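PDB 3VX6: E1 from Kluyveromyces marxianus, which acts as an E1-like activating enzyme for ATG12 and ATG8, the two ubiquitin-like proteins whose conjugation drives autophagy and cytoplasm-to-vacuole transport. Local coordinates for residues Ser21-Phe24 / His25-Arg29; Asn85-Thr88 / Ile89-Lys93; Phe100-Glu103 / Lys104-Leu108. All coordinates share one frame; numbering follows the deposited sequence.

Three local contacts show how residues a few positions apart in the sequence are used differently according to their place in a fold. Interactions 1 and 3 lie inside helices 21-33 and 97-114, both partly buried, whereas interaction 2 is a surface contact where strand 78-86 gives way to helix 89-94. Interaction 1 pairs a buried aromatic and leucine face with a salt bridge on a more exposed side; interaction 3 lays a lysine chain over a phenylalanine; interaction 2 relies on a threonine cap. Interactions 1 and 2 touch through L27 CD2 and N85 OD1, 3.7 Å apart, while interaction 3 stays about 13 Å from interaction 1, nearest atoms, and about 6 Å from interaction 2.

Interaction 1 (Ser21-Phe24 / His25-Arg29); sequences SSFF and HELSR
S21 and H25 meet through the backbone in the first turns of helix 21-33, where H25 N donates to S21 O over 2.8 Å. The next i to i+4 bonds follow in order: E26 N reaches S22 O at 3.0 Å, and L27 N and S28 N turn to F23 O and F24 O. One side of this turn is apolar. L27, with CG anti to its backbone N (chi1 173°), runs alongside F24, and its CD2 meets F24 CD2 at 3.7 Å at the edge of the ring, near the ring plane. F23 CD1 lies over the centre of one face of the F24 ring, 4.0 Å above its plane. The helix is thus amphipathic, and this face packs on the sheet that contains strands 78-86 and 123-130: M125 of strand 123-130 touches both phenylalanines, Y138 meets F24 edge-to-face, and L83 of strand 78-86 takes L27. Charges gather on another side. R29 NH1 makes a salt bridge with E26 OE1 at 3.2 Å, nearly straight at 163°; NH1 approaches on the anti side of the carboxylate, and OE1 in turn lies close to the guanidinium plane. D64 is a second, long and weak partner for the same NH1.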
ATOM      1  N   SER A  21      -5.848 -14.669  14.425  1.00 47.29           N
ATOM      2  CA  SER A  21      -7.185 -15.249  14.446  1.00 47.00           C
ATOM      3  C   SER A  21      -8.149 -14.220  15.029  1.00 44.89           C
ATOM      4  O   SER A  21      -9.340 -14.240  14.724  1.00 43.44           O
ATOM      5  CB  SER A  21      -7.210 -16.535  15.282  1.00 46.85           C
ATOM      6  OG  SER A  21      -7.029 -16.263  16.659  1.00 49.55           O
ATOM      7  N   SER A  22      -7.612 -13.303  15.832  1.00 44.16           N
ATOM      8  CA  SER A  22      -8.409 -12.257  16.461  1.00 44.49           C
ATOM      9  C   SER A  22      -9.029 -11.297  15.456  1.00 46.29           C
ATOM     10  O   SER A  22      -9.927 -10.528  15.803  1.00 48.58           O
ATOM     11  CB  SER A  22      -7.561 -11.463  17.448  1.00 43.14           C
ATOM     12  OG  SER A  22      -6.634 -10.635  16.785  1.00 43.89           O
ATOM     13  N   PHE A  23      -8.538 -11.325  14.220  1.00 46.26           N
ATOM     14  CA  PHE A  23      -9.063 -10.464  13.166  1.00 45.05           C
ATOM     15  C   PHE A  23     -10.321 -11.082  12.604  1.00 46.75           C
ATOM     16  O   PHE A  23     -11.306 -10.393  12.364  1.00 45.96           O
ATOM     17  CB  PHE A  23      -8.055 -10.308  12.037  1.00 43.25           C
ATOM     18  CG  PHE A  23      -8.595  -9.563  10.853  1.00 41.14           C
ATOM     19  CD1 PHE A  23      -9.165 -10.245   9.789  1.00 39.33           C
ATOM     20  CD2 PHE A  23      -8.532  -8.172  10.804  1.00 39.84           C
ATOM     21  CE1 PHE A  23      -9.663  -9.559   8.696  1.00 39.76           C
ATOM     22  CE2 PHE A  23      -9.026  -7.476   9.715  1.00 40.04           C
ATOM     23  CZ  PHE A  23      -9.593  -8.168   8.655  1.00 39.85           C
ATOM     24  N   PHE A  24     -10.265 -12.389  12.368  1.00 48.88           N
ATOM     25  CA  PHE A  24     -11.407 -13.117  11.849  1.00 51.44           C
ATOM     26  C   PHE A  24     -12.390 -13.334  12.968  1.00 53.06           C
ATOM     27  O   PHE A  24     -13.577 -13.536  12.730  1.00 54.28           O
ATOM     28  CB  PHE A  24     -10.970 -14.444  11.259  1.00 52.74           C
ATOM     29  CG  PHE A  24     -10.361 -14.306   9.912  1.00 55.59           C
ATOM     30  CD1 PHE A  24      -9.054 -14.708   9.682  1.00 56.74           C
ATOM     31  CD2 PHE A  24     -11.079 -13.719   8.877  1.00 54.96           C
ATOM     32  CE1 PHE A  24      -8.475 -14.525   8.443  1.00 57.60           C
ATOM     33  CE2 PHE A  24     -10.509 -13.532   7.642  1.00 55.27           C
ATOM     34  CZ  PHE A  24      -9.210 -13.932   7.422  1.00 57.00           C
ATOM     35  N   HIS A  25     -11.884 -13.307  14.193  1.00 53.24           N
ATOM     36  CA  HIS A  25     -12.739 -13.450  15.342  1.00 54.60           C
ATOM     37  C   HIS A  25     -13.502 -12.142  15.359  1.00 54.55           C
ATOM     38  O   HIS A  25     -14.715 -12.122  15.505  1.00 54.38           O
ATOM     39  CB  HIS A  25     -11.910 -13.609  16.617  1.00 57.54           C
ATOM     40  CG  HIS A  25     -11.698 -15.037  17.028  1.00 60.83           C
ATOM     41  ND1 HIS A  25     -11.191 -15.995  16.174  1.00 61.18           N
ATOM     42  CD2 HIS A  25     -11.909 -15.662  18.211  1.00 62.64           C
ATOM     43  CE1 HIS A  25     -11.098 -17.148  16.811  1.00 60.93           C
ATOM     44  NE2 HIS A  25     -11.527 -16.975  18.047  1.00 63.86           N
ATOM     45  N   GLU A  26     -12.779 -11.046  15.175  1.00 55.01           N
ATOM     46  CA  GLU A  26     -13.399  -9.733  15.166  1.00 57.08           C
ATOM     47  C   GLU A  26     -14.245  -9.581  13.908  1.00 58.32           C
ATOM     48  O   GLU A  26     -15.330  -9.009  13.953  1.00 59.23           O
ATOM     49  CB  GLU A  26     -12.328  -8.636  15.228  1.00 57.81           C
ATOM     50  CG  GLU A  26     -12.868  -7.203  15.238  1.00 58.37           C
ATOM     51  CD  GLU A  26     -13.756  -6.884  16.440  1.00 59.68           C
ATOM     52  OE1 GLU A  26     -13.938  -7.760  17.318  1.00 60.86           O
ATOM     53  OE2 GLU A  26     -14.272  -5.746  16.506  1.00 58.48           O
ATOM     54  N   LEU A  27     -13.754 -10.091  12.784  1.00 59.09           N
ATOM     55  CA  LEU A  27     -14.515 -10.000  11.548  1.00 59.30           C
ATOM     56  C   LEU A  27     -15.800 -10.738  11.808  1.00 60.04           C
ATOM     57  O   LEU A  27     -16.878 -10.258  11.475  1.00 62.05           O
ATOM     58  CB  LEU A  27     -13.777 -10.655  10.375  1.00 58.62           C
ATOM     59  CG  LEU A  27     -14.577 -10.764   9.069  1.00 57.01           C
ATOM     60  CD1 LEU A  27     -15.121  -9.400   8.675  1.00 55.94           C
ATOM     61  CD2 LEU A  27     -13.695 -11.317   7.973  1.00 55.90           C
ATOM     62  N   SER A  28     -15.677 -11.913  12.413  1.00 60.28           N
ATOM     63  CA  SER A  28     -16.843 -12.720  12.735  1.00 60.82           C
ATOM     64  C   SER A  28     -17.775 -11.879  13.590  1.00 62.17           C
ATOM     65  O   SER A  28     -18.947 -11.718  13.267  1.00 62.09           O
ATOM     66  CB  SER A  28     -16.428 -13.974  13.503  1.00 60.33           C
ATOM     67  OG  SER A  28     -15.639 -14.833  12.700  1.00 57.12           O
ATOM     68  N   ARG A  29     -17.241 -11.337  14.678  1.00 63.55           N
ATOM     69  CA  ARG A  29     -18.029 -10.504  15.571  1.00 65.90           C
ATOM     70  C   ARG A  29     -18.706  -9.396  14.765  1.00 66.59           C
ATOM     71  O   ARG A  29     -19.930  -9.252  14.798  1.00 67.33           O
ATOM     72  CB  ARG A  29     -17.132  -9.902  16.665  1.00 67.78           C
ATOM     73  CG  ARG A  29     -16.493 -10.939  17.601  1.00 70.22           C
ATOM     74  CD  ARG A  29     -15.216 -10.407  18.251  1.00 72.82           C
ATOM     75  NE  ARG A  29     -14.312 -11.496  18.623  1.00 76.38           N
ATOM     76  CZ  ARG A  29     -13.000 -11.357  18.818  1.00 77.83           C
ATOM     77  NH1 ARG A  29     -12.424 -10.167  18.680  1.00 77.38           N
ATOM     78  NH2 ARG A  29     -12.261 -12.413  19.142  1.00 78.34           N
TER

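Interaction 2 (Asn85-Thr88 / Ile89-Lys93); sequences NFNT and IELFK
F86, beside the turn that leads into helix 89-94, and F92, within that helix, set their side chains at about a right angle. F86 CD2 comes to 3.6 Å from F92 CD1, and it also lies against the F92 backbone at CA. With CG anti to the carbonyl carbon (chi1 -70°), the F86 side chain folds toward the helix and presents one ring face to the backbone: L91 O sits over the ring centre, 4.0 Å above the plane. F92 takes a different first torsion, CG anti to the backbone N (chi1 178°), which carries its ring toward I126 and F128 of the neighbouring strand 123-130. L91 runs obliquely past T88, its CG 3.3 Å from T88 OG1, and its CD1 also reaches N87. The amide of N87 is held elsewhere, ND2 donating to L37 O. T88 makes the polar grip of this turn. Its OG1 accepts from L91 N at 2.9 Å and 163°, a fairly straight bond, while its carbonyl oxygen takes F92 N at 3.0 Å as the first i to i+4 bond of the helix. The hydroxyl therefore satisfies an amide that has no preceding turn to bond to. A threonine N-cap of this kind is a classic way to start a helix, here after a short turn from a strand, with the capped turn clasped against F86.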
ATOM      1  N   ASN A  85     -15.544  -8.471   2.561  1.00 38.14           N
ATOM      2  CA  ASN A  85     -15.854  -9.836   2.939  1.00 38.44           C
ATOM      3  C   ASN A  85     -17.074 -10.376   2.195  1.00 38.78           C
ATOM      4  O   ASN A  85     -18.207  -9.951   2.450  1.00 36.74           O
ATOM      5  CB  ASN A  85     -16.125  -9.937   4.440  1.00 40.69           C
ATOM      6  CG  ASN A  85     -16.434 -11.365   4.871  1.00 42.45           C
ATOM      7  OD1 ASN A  85     -15.551 -12.225   4.851  1.00 44.50           O
ATOM      8  ND2 ASN A  85     -17.691 -11.629   5.240  1.00 41.18           N
ATOM      9  N   PHE A  86     -16.835 -11.318   1.285  1.00 39.05           N
ATOM     10  CA  PHE A  86     -17.902 -11.961   0.529  1.00 39.67           C
ATOM     11  C   PHE A  86     -18.733 -12.860   1.452  1.00 41.17           C
ATOM     12  O   PHE A  86     -18.232 -13.392   2.452  1.00 41.52           O
ATOM     13  CB  PHE A  86     -17.306 -12.773  -0.616  1.00 38.24           C
ATOM     14  CG  PHE A  86     -16.726 -11.924  -1.691  1.00 38.26           C
ATOM     15  CD1 PHE A  86     -17.557 -11.178  -2.524  1.00 39.01           C
ATOM     16  CD2 PHE A  86     -15.348 -11.803  -1.833  1.00 37.79           C
ATOM     17  CE1 PHE A  86     -17.027 -10.323  -3.482  1.00 38.07           C
ATOM     18  CE2 PHE A  86     -14.806 -10.954  -2.780  1.00 37.41           C
ATOM     19  CZ  PHE A  86     -15.652 -10.208  -3.610  1.00 39.04           C
ATOM     20  N   ASN A  87     -20.010 -13.010   1.118  1.00 42.40           N
ATOM     21  CA  ASN A  87     -20.922 -13.808   1.922  1.00 43.75           C
ATOM     22  C   ASN A  87     -20.909 -15.283   1.574  1.00 42.87           C
ATOM     23  O   ASN A  87     -21.336 -16.115   2.371  1.00 43.12           O
ATOM     24  CB  ASN A  87     -22.349 -13.246   1.812  1.00 47.21           C
ATOM     25  CG  ASN A  87     -22.728 -12.853   0.380  1.00 51.50           C
ATOM     26  OD1 ASN A  87     -21.895 -12.876  -0.540  1.00 52.41           O
ATOM     27  ND2 ASN A  87     -23.990 -12.473   0.194  1.00 51.60           N
ATOM     28  N   THR A  88     -20.415 -15.619   0.391  1.00 40.69           N
ATOM     29  CA  THR A  88     -20.371 -17.016   0.007  1.00 41.95           C
ATOM     30  C   THR A  88     -19.012 -17.343  -0.576  1.00 42.38           C
ATOM     31  O   THR A  88     -18.354 -16.473  -1.152  1.00 43.80           O
ATOM     32  CB  THR A  88     -21.465 -17.374  -1.035  1.00 42.50           C
ATOM     33  OG1 THR A  88     -20.938 -17.239  -2.361  1.00 44.02           O
ATOM     34  CG2 THR A  88     -22.669 -16.462  -0.877  1.00 43.16           C
ATOM     35  N   ILE A  89     -18.596 -18.599  -0.414  1.00 41.46           N
ATOM     36  CA  ILE A  89     -17.307 -19.063  -0.919  1.00 40.26           C
ATOM     37  C   ILE A  89     -17.251 -18.938  -2.441  1.00 40.24           C
ATOM     38  O   ILE A  89     -16.209 -18.637  -3.008  1.00 41.41           O
ATOM     39  CB  ILE A  89     -17.053 -20.546  -0.524  1.00 41.12           C
ATOM     40  CG1 ILE A  89     -15.619 -20.959  -0.868  1.00 43.33           C
ATOM     41  CG2 ILE A  89     -18.005 -21.462  -1.275  1.00 39.26           C
ATOM     42  CD1 ILE A  89     -14.574 -20.445   0.090  1.00 46.48           C
ATOM     43  N   GLU A  90     -18.379 -19.164  -3.105  1.00 41.02           N
ATOM     44  CA  GLU A  90     -18.429 -19.073  -4.557  1.00 41.83           C
ATOM     45  C   GLU A  90     -18.256 -17.637  -5.024  1.00 41.22           C
ATOM     46  O   GLU A  90     -17.572 -17.383  -6.015  1.00 41.02           O
ATOM     47  CB  GLU A  90     -19.743 -19.646  -5.090  1.00 43.73           C
ATOM     48  CG  GLU A  90     -19.901 -21.139  -4.860  1.00 46.21           C
ATOM     49  CD  GLU A  90     -20.713 -21.474  -3.615  1.00 49.04           C
ATOM     50  OE1 GLU A  90     -20.642 -20.732  -2.607  1.00 49.49           O
ATOM     51  OE2 GLU A  90     -21.419 -22.507  -3.639  1.00 52.00           O
ATOM     52  N   LEU A  91     -18.877 -16.697  -4.315  1.00 39.90           N
ATOM     53  CA  LEU A  91     -18.749 -15.288  -4.660  1.00 38.11           C
ATOM     54  C   LEU A  91     -17.302 -14.868  -4.471  1.00 37.69           C
ATOM     55  O   LEU A  91     -16.754 -14.067  -5.235  1.00 37.00           O
ATOM     56  CB  LEU A  91     -19.672 -14.445  -3.787  1.00 37.12           C
ATOM     57  CG  LEU A  91     -21.094 -14.564  -4.326  1.00 38.24           C
ATOM     58  CD1 LEU A  91     -22.050 -13.606  -3.623  1.00 36.71           C
ATOM     59  CD2 LEU A  91     -21.038 -14.273  -5.822  1.00 37.17           C
ATOM     60  N   PHE A  92     -16.691 -15.426  -3.435  1.00 38.25           N
ATOM     61  CA  PHE A  92     -15.299 -15.164  -3.121  1.00 36.83           C
ATOM     62  C   PHE A  92     -14.451 -15.780  -4.230  1.00 36.10           C
ATOM     63  O   PHE A  92     -13.570 -15.130  -4.776  1.00 35.90           O
ATOM     64  CB  PHE A  92     -14.955 -15.790  -1.769  1.00 36.71           C
ATOM     65  CG  PHE A  92     -13.527 -15.617  -1.371  1.00 35.95           C
ATOM     66  CD1 PHE A  92     -13.085 -14.421  -0.803  1.00 34.93           C
ATOM     67  CD2 PHE A  92     -12.615 -16.645  -1.577  1.00 34.56           C
ATOM     68  CE1 PHE A  92     -11.749 -14.250  -0.439  1.00 33.21           C
ATOM     69  CE2 PHE A  92     -11.280 -16.486  -1.221  1.00 36.11           C
ATOM     70  CZ  PHE A  92     -10.846 -15.281  -0.649  1.00 34.92           C
ATOM     71  N   LYS A  93     -14.728 -17.032  -4.574  1.00 36.95           N
ATOM     72  CA  LYS A  93     -13.972 -17.692  -5.628  1.00 38.44           C
ATOM     73  C   LYS A  93     -14.213 -17.052  -6.992  1.00 39.37           C
ATOM     74  O   LYS A  93     -13.283 -16.892  -7.783  1.00 40.67           O
ATOM     75  CB  LYS A  93     -14.313 -19.181  -5.678  1.00 37.35           C
ATOM     76  CG  LYS A  93     -13.918 -19.904  -4.421  1.00 41.35           C
ATOM     77  CD  LYS A  93     -14.044 -21.405  -4.551  1.00 45.89           C
ATOM     78  CE  LYS A  93     -13.655 -22.067  -3.221  1.00 49.80           C
ATOM     79  NZ  LYS A  93     -13.367 -23.532  -3.331  1.00 50.23           N
TER

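Interaction 3 (Phe100-Glu103 / Lys104-Leu108); sequences FIKE and KGQEL
F100 and K104, one helical turn apart, are joined by both backbone and side chain. Regular alpha-helical hydrogen bonding comes first: K104 N donates to F100 O at 3.1 Å in a nearly straight bond of 174°, and G105 N, Q106 N and E107 N continue the i to i+4 series to I101, K102 and E103. The aliphatic contact is a CH-pi interaction in which K104 CD stands 3.9 Å from the centroid of the F100 ring, over the face and only 12° off the normal. The lysine chain is bent at chi2 (54°) and again at chi3, placing CD over the ring, with CG nearby, before the chain leads on to the amine. Charge pairing uses the far end of that chain: K104 NZ forms a salt bridge with E107 OE1 at 3.2 Å, its hydrogen bond weak. E103 OE1 lies 4.4 Å from the same NZ, beyond a salt bridge, and its other oxygen, OE2, is bonded to Q99 NE2. On the sheet side of helix 97-114, F100 packs on C141 of strand 135-144, on Y124 and I126 of strand 123-130 and on W262, while K104 and L108 both touch P143 and Y124.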
ATOM      1  N   PHE A 100     -11.240  -6.300  -9.919  1.00 40.30           N
ATOM      2  CA  PHE A 100     -11.305  -5.670  -8.613  1.00 39.15           C
ATOM      3  C   PHE A 100     -10.074  -4.855  -8.303  1.00 38.56           C
ATOM      4  O   PHE A 100     -10.167  -3.690  -7.948  1.00 40.09           O
ATOM      5  CB  PHE A 100     -11.517  -6.735  -7.526  1.00 37.16           C
ATOM      6  CG  PHE A 100     -11.328  -6.226  -6.130  1.00 34.93           C
ATOM      7  CD1 PHE A 100     -10.051  -6.129  -5.577  1.00 32.43           C
ATOM      8  CD2 PHE A 100     -12.426  -5.838  -5.364  1.00 33.95           C
ATOM      9  CE1 PHE A 100      -9.867  -5.651  -4.279  1.00 33.42           C
ATOM     10  CE2 PHE A 100     -12.254  -5.360  -4.071  1.00 33.43           C
ATOM     11  CZ  PHE A 100     -10.970  -5.264  -3.523  1.00 31.42           C
ATOM     12  N   ILE A 101      -8.908  -5.459  -8.440  1.00 38.88           N
ATOM     13  CA  ILE A 101      -7.707  -4.726  -8.119  1.00 39.48           C
ATOM     14  C   ILE A 101      -7.469  -3.632  -9.160  1.00 41.21           C
ATOM     15  O   ILE A 101      -6.881  -2.592  -8.859  1.00 40.09           O
ATOM     16  CB  ILE A 101      -6.506  -5.689  -7.982  1.00 37.71           C
ATOM     17  CG1 ILE A 101      -5.467  -5.070  -7.051  1.00 36.78           C
ATOM     18  CG2 ILE A 101      -5.924  -6.016  -9.341  1.00 37.94           C
ATOM     19  CD1 ILE A 101      -4.356  -6.005  -6.682  1.00 33.71           C
ATOM     20  N   LYS A 102      -7.952  -3.852 -10.381  1.00 42.18           N
ATOM     21  CA  LYS A 102      -7.796  -2.860 -11.435  1.00 42.16           C
ATOM     22  C   LYS A 102      -8.529  -1.573 -11.048  1.00 43.89           C
ATOM     23  O   LYS A 102      -7.997  -0.469 -11.188  1.00 44.32           O
ATOM     24  CB  LYS A 102      -8.379  -3.378 -12.741  1.00 42.87           C
ATOM     25  CG  LYS A 102      -8.232  -2.410 -13.901  1.00 42.48           C
ATOM     26  CD  LYS A 102      -9.131  -2.809 -15.051  1.00 45.38           C
ATOM     27  CE  LYS A 102      -8.763  -2.074 -16.347  1.00 47.66           C
ATOM     28  NZ  LYS A 102      -9.760  -2.324 -17.438  1.00 44.30           N
ATOM     29  N   GLU A 103      -9.761  -1.720 -10.572  1.00 44.50           N
ATOM     30  CA  GLU A 103     -10.563  -0.572 -10.181  1.00 44.48           C
ATOM     31  C   GLU A 103      -9.982   0.129  -8.974  1.00 43.01           C
ATOM     32  O   GLU A 103      -9.862   1.351  -8.965  1.00 40.61           O
ATOM     33  CB  GLU A 103     -12.006  -1.000  -9.898  1.00 45.85           C
ATOM     34  CG  GLU A 103     -12.809  -1.245 -11.167  1.00 48.29           C
ATOM     35  CD  GLU A 103     -14.193  -1.788 -10.887  1.00 50.33           C
ATOM     36  OE1 GLU A 103     -14.930  -1.171 -10.095  1.00 50.40           O
ATOM     37  OE2 GLU A 103     -14.549  -2.833 -11.467  1.00 53.38           O
ATOM     38  N   LYS A 104      -9.632  -0.645  -7.953  1.00 43.37           N
ATOM     39  CA  LYS A 104      -9.051  -0.075  -6.751  1.00 43.08           C
ATOM     40  C   LYS A 104      -7.822   0.693  -7.191  1.00 43.32           C
ATOM     41  O   LYS A 104      -7.496   1.738  -6.629  1.00 45.07           O
ATOM     42  CB  LYS A 104      -8.680  -1.176  -5.752  1.00 42.08           C
ATOM     43  CG  LYS A 104      -9.790  -1.518  -4.758  1.00 40.78           C
ATOM     44  CD  LYS A 104     -11.086  -1.865  -5.448  1.00 42.06           C
ATOM     45  CE  LYS A 104     -12.199  -0.904  -5.056  1.00 45.60           C
ATOM     46  NZ  LYS A 104     -13.419  -1.021  -5.945  1.00 44.83           N
ATOM     47  N   GLY A 105      -7.170   0.180  -8.229  1.00 42.02           N
ATOM     48  CA  GLY A 105      -5.982   0.821  -8.756  1.00 42.04           C
ATOM     49  C   GLY A 105      -6.238   2.161  -9.420  1.00 42.55           C
ATOM     50  O   GLY A 105      -5.452   3.092  -9.252  1.00 43.05           O
ATOM     51  N   GLN A 106      -7.323   2.263 -10.182  1.00 42.93           N
ATOM     52  CA  GLN A 106      -7.665   3.505 -10.864  1.00 43.99           C
ATOM     53  C   GLN A 106      -8.075   4.582  -9.877  1.00 44.41           C
ATOM     54  O   GLN A 106      -7.894   5.775 -10.142  1.00 45.76           O
ATOM     55  CB  GLN A 106      -8.807   3.275 -11.858  1.00 44.78           C
ATOM     56  CG  GLN A 106      -8.428   2.355 -12.999  1.00 50.39           C
ATOM     57  CD  GLN A 106      -9.607   2.003 -13.901  1.00 53.05           C
ATOM     58  OE1 GLN A 106     -10.668   1.591 -13.427  1.00 51.86           O
ATOM     59  NE2 GLN A 106      -9.412   2.144 -15.213  1.00 55.16           N
ATOM     60  N   GLU A 107      -8.630   4.160  -8.745  1.00 42.94           N
ATOM     61  CA  GLU A 107      -9.087   5.088  -7.724  1.00 42.83           C
ATOM     62  C   GLU A 107      -7.898   5.705  -7.014  1.00 42.16           C
ATOM     63  O   GLU A 107      -7.890   6.891  -6.716  1.00 42.35           O
ATOM     64  CB  GLU A 107      -9.975   4.366  -6.711  1.00 43.26           C
ATOM     65  CG  GLU A 107     -11.178   3.674  -7.321  1.00 44.89           C
ATOM     66  CD  GLU A 107     -11.852   2.702  -6.354  1.00 47.73           C
ATOM     67  OE1 GLU A 107     -12.829   2.048  -6.780  1.00 47.69           O
ATOM     68  OE2 GLU A 107     -11.408   2.585  -5.179  1.00 48.25           O
ATOM     69  N   LEU A 108      -6.893   4.894  -6.729  1.00 41.46           N
ATOM     70  CA  LEU A 108      -5.713   5.405  -6.065  1.00 40.02           C
ATOM     71  C   LEU A 108      -5.045   6.388  -7.022  1.00 40.95           C
ATOM     72  O   LEU A 108      -4.566   7.442  -6.606  1.00 43.44           O
ATOM     73  CB  LEU A 108      -4.779   4.250  -5.694  1.00 36.47           C
ATOM     74  CG  LEU A 108      -5.407   3.261  -4.702  1.00 33.67           C
ATOM     75  CD1 LEU A 108      -4.587   2.008  -4.643  1.00 30.97           C
ATOM     76  CD2 LEU A 108      -5.533   3.889  -3.334  1.00 32.00           C
TER